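Side-chain contact in PbICP-C (Plasmodium berghei, PDB 3PNR), which probably inhibits papain-like cysteine proteases, as the C-terminal domain of a chagasin-type inhibitor of the falstatin family: residues B[79-84]-B[177-182]. Sequence-based numbering, arbitrary orientation.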
loop_
_atom_site.group_PDB
_atom_site.type_symbol
_atom_site.label_atom_id
_atom_site.label_comp_id
_atom_site.label_asym_id
_atom_site.label_seq_id
_atom_site.Cartn_x
_atom_site.Cartn_y
_atom_site.Cartn_z
ATOM N N PRO B 79 -9.051 -14.431 -26.626
ATOM C CA PRO B 79 -9.834 -14.178 -25.411
ATOM C C PRO B 79 -10.494 -12.797 -25.397
ATOM O O PRO B 79 -9.885 -11.797 -25.790
ATOM C CB PRO B 79 -8.784 -14.267 -24.289
ATOM C CG PRO B 79 -7.470 -14.628 -24.968
ATOM C CD PRO B 79 -7.615 -14.216 -26.393
ATOM N N ILE B 80 -11.741 -12.750 -24.948
ATOM C CA ILE B 80 -12.429 -11.481 -24.759
ATOM C C ILE B 80 -12.246 -11.062 -23.303
ATOM O O ILE B 80 -12.642 -11.784 -22.388
ATOM C CB ILE B 80 -13.931 -11.583 -25.129
ATOM C CG1 ILE B 80 -14.543 -10.190 -25.296
ATOM C CG2 ILE B 80 -14.698 -12.406 -24.100
ATOM C CD1 ILE B 80 -14.031 -9.442 -26.508
ATOM N N ILE B 81 -11.626 -9.905 -23.088
ATOM C CA ILE B 81 -11.235 -9.490 -21.741
ATOM C C ILE B 81 -12.313 -8.702 -21.007
ATOM O O ILE B 81 -12.654 -7.590 -21.406
ATOM C CB ILE B 81 -9.952 -8.637 -21.762
ATOM C CG1 ILE B 81 -8.817 -9.403 -22.441
ATOM C CG2 ILE B 81 -9.551 -8.249 -20.353
ATOM C CD1 ILE B 81 -8.583 -10.770 -21.855
ATOM N N ASN B 82 -12.839 -9.280 -19.928
ATOM C CA ASN B 82 -13.757 -8.554 -19.055
ATOM C C ASN B 82 -13.339 -8.569 -17.582
ATOM O O ASN B 82 -13.530 -9.570 -16.888
ATOM C CB ASN B 82 -15.188 -9.068 -19.204
ATOM C CG ASN B 82 -16.206 -8.117 -18.599
ATOM O OD1 ASN B 82 -15.958 -6.912 -18.491
ATOM N ND2 ASN B 82 -17.355 -8.652 -18.195
ATOM N N PRO B 83 -12.767 -7.448 -17.105
ATOM C CA PRO B 83 -12.295 -7.288 -15.722
ATOM C C PRO B 83 -13.432 -7.416 -14.715
ATOM O O PRO B 83 -13.209 -7.842 -13.579
ATOM C CB PRO B 83 -11.724 -5.867 -15.707
ATOM C CG PRO B 83 -11.392 -5.569 -17.146
ATOM C CD PRO B 83 -12.465 -6.265 -17.930
ATOM N N GLU B 84 -14.637 -7.044 -15.131
ATOM C CA GLU B 84 -15.824 -7.288 -14.328
ATOM C C GLU B 84 -15.809 -8.727 -13.796
ATOM O O GLU B 84 -16.298 -8.998 -12.698
ATOM C CB GLU B 84 -17.076 -7.080 -15.178
ATOM C CG GLU B 84 -18.265 -6.514 -14.424
ATOM C CD GLU B 84 -18.398 -5.008 -14.589
ATOM O OE1 GLU B 84 -17.755 -4.449 -15.507
ATOM O OE2 GLU B 84 -19.150 -4.384 -13.808
ATOM N N ALA B 177 -7.367 -1.846 -14.636
ATOM C CA ALA B 177 -6.744 -3.135 -14.920
ATOM C C ALA B 177 -5.918 -3.107 -16.207
ATOM O O ALA B 177 -6.431 -2.768 -17.275
ATOM C CB ALA B 177 -7.802 -4.242 -14.981
ATOM N N ASN B 178 -4.634 -3.447 -16.088
ATOM C CA ASN B 178 -3.737 -3.557 -17.235
ATOM C C ASN B 178 -3.558 -5.026 -17.619
ATOM O O ASN B 178 -2.930 -5.799 -16.888
ATOM C CB ASN B 178 -2.361 -2.953 -16.928
ATOM C CG ASN B 178 -2.384 -1.436 -16.833
ATOM O OD1 ASN B 178 -1.752 -0.747 -17.633
ATOM N ND2 ASN B 178 -3.100 -0.909 -15.844
ATOM N N THR B 179 -4.094 -5.406 -18.775
ATOM C CA THR B 179 -4.099 -6.802 -19.180
ATOM C C THR B 179 -3.073 -7.074 -20.269
ATOM O O THR B 179 -2.969 -6.317 -21.236
ATOM C CB THR B 179 -5.490 -7.204 -19.649
ATOM O OG1 THR B 179 -6.448 -6.806 -18.654
ATOM C CG2 THR B 179 -5.571 -8.705 -19.879
ATOM N N LYS B 180 -2.299 -8.142 -20.090
ATOM C CA LYS B 180 -1.309 -8.556 -21.081
ATOM C C LYS B 180 -1.633 -9.931 -21.660
ATOM O O LYS B 180 -1.562 -10.940 -20.958
ATOM C CB LYS B 180 0.099 -8.588 -20.488
ATOM C CG LYS B 180 0.541 -7.307 -19.791
ATOM C CD LYS B 180 0.398 -6.064 -20.658
ATOM C CE LYS B 180 1.197 -4.905 -20.066
ATOM N NZ LYS B 180 0.508 -3.594 -20.249
ATOM N N ILE B 181 -1.994 -9.955 -22.941
ATOM C CA ILE B 181 -2.130 -11.204 -23.683
ATOM C C ILE B 181 -0.844 -11.527 -24.434
ATOM O O ILE B 181 -0.381 -10.742 -25.257
ATOM C CB ILE B 181 -3.242 -11.114 -24.720
ATOM C CG1 ILE B 181 -4.533 -10.614 -24.070
ATOM C CG2 ILE B 181 -3.419 -12.468 -25.418
ATOM C CD1 ILE B 181 -5.378 -9.763 -24.984
ATOM N N ILE B 182 -0.263 -12.681 -24.139
ATOM C CA ILE B 182 0.873 -13.171 -24.904
ATOM C C ILE B 182 0.355 -14.162 -25.928
ATOM O O ILE B 182 -0.282 -15.158 -25.570
ATOM C CB ILE B 182 1.897 -13.893 -24.019
ATOM C CG1 ILE B 182 2.154 -13.091 -22.745
ATOM C CG2 ILE B 182 3.183 -14.132 -24.791
ATOM C CD1 ILE B 182 2.307 -11.618 -22.998
#
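I81 drops its side chain onto T179, and the two branched residues meet tip to tip. I81 leads with CG2: chi1 -57° sets CG1 beside the backbone N and leaves CG2 anti to it, 3.8 Å from T179 OG1 and 4.0 Å from T179 CG2. The methyl does not settle on a single atom but straddles both arms of the threonine fork. On the other branch, I81 CG1 passes I181 CD1 at 4.3 Å, and the terminal I81 CD1 lies beside T179 CG2 at 4.2 Å. I81 is thus shared by two successive same-side residues of the strand. T179 has its methyl anti to the backbone N and its hydroxyl beside that N (chi1 -50°); the oxygen is in van der Waals contact with the I81 methyl and is hydrogen-bonded to S166 OG.

Farther along, P83 lays the CB corner of its ring against the methyl of A177, with P83 CB and A177 CB 4.3 Å apart. The two segments run antiparallel, yet no hydrogen bond joins them: the CA atoms of I81 and T179 are 8.0 Å apart, too far for sheet pairing, and side-chain van der Waals contacts, mostly apolar but including the threonine oxygen, bridge the gap.

A177, T179 and I181 all point toward 79-84, which follows the cadmium ligands H75 and D77 in the connection from strand 68-75 to strand 95-96. This loop packs on one sheet of a two-sheet beta-sandwich, consistent with the immunoglobulin-like fold of chagasin-type inhibitors. Strand 178-186 is an inner strand there, held between 41-49 and 159-168. Q42 from the first and Y162 from the second join I181, while F86 from the loop touches both I81 and T179.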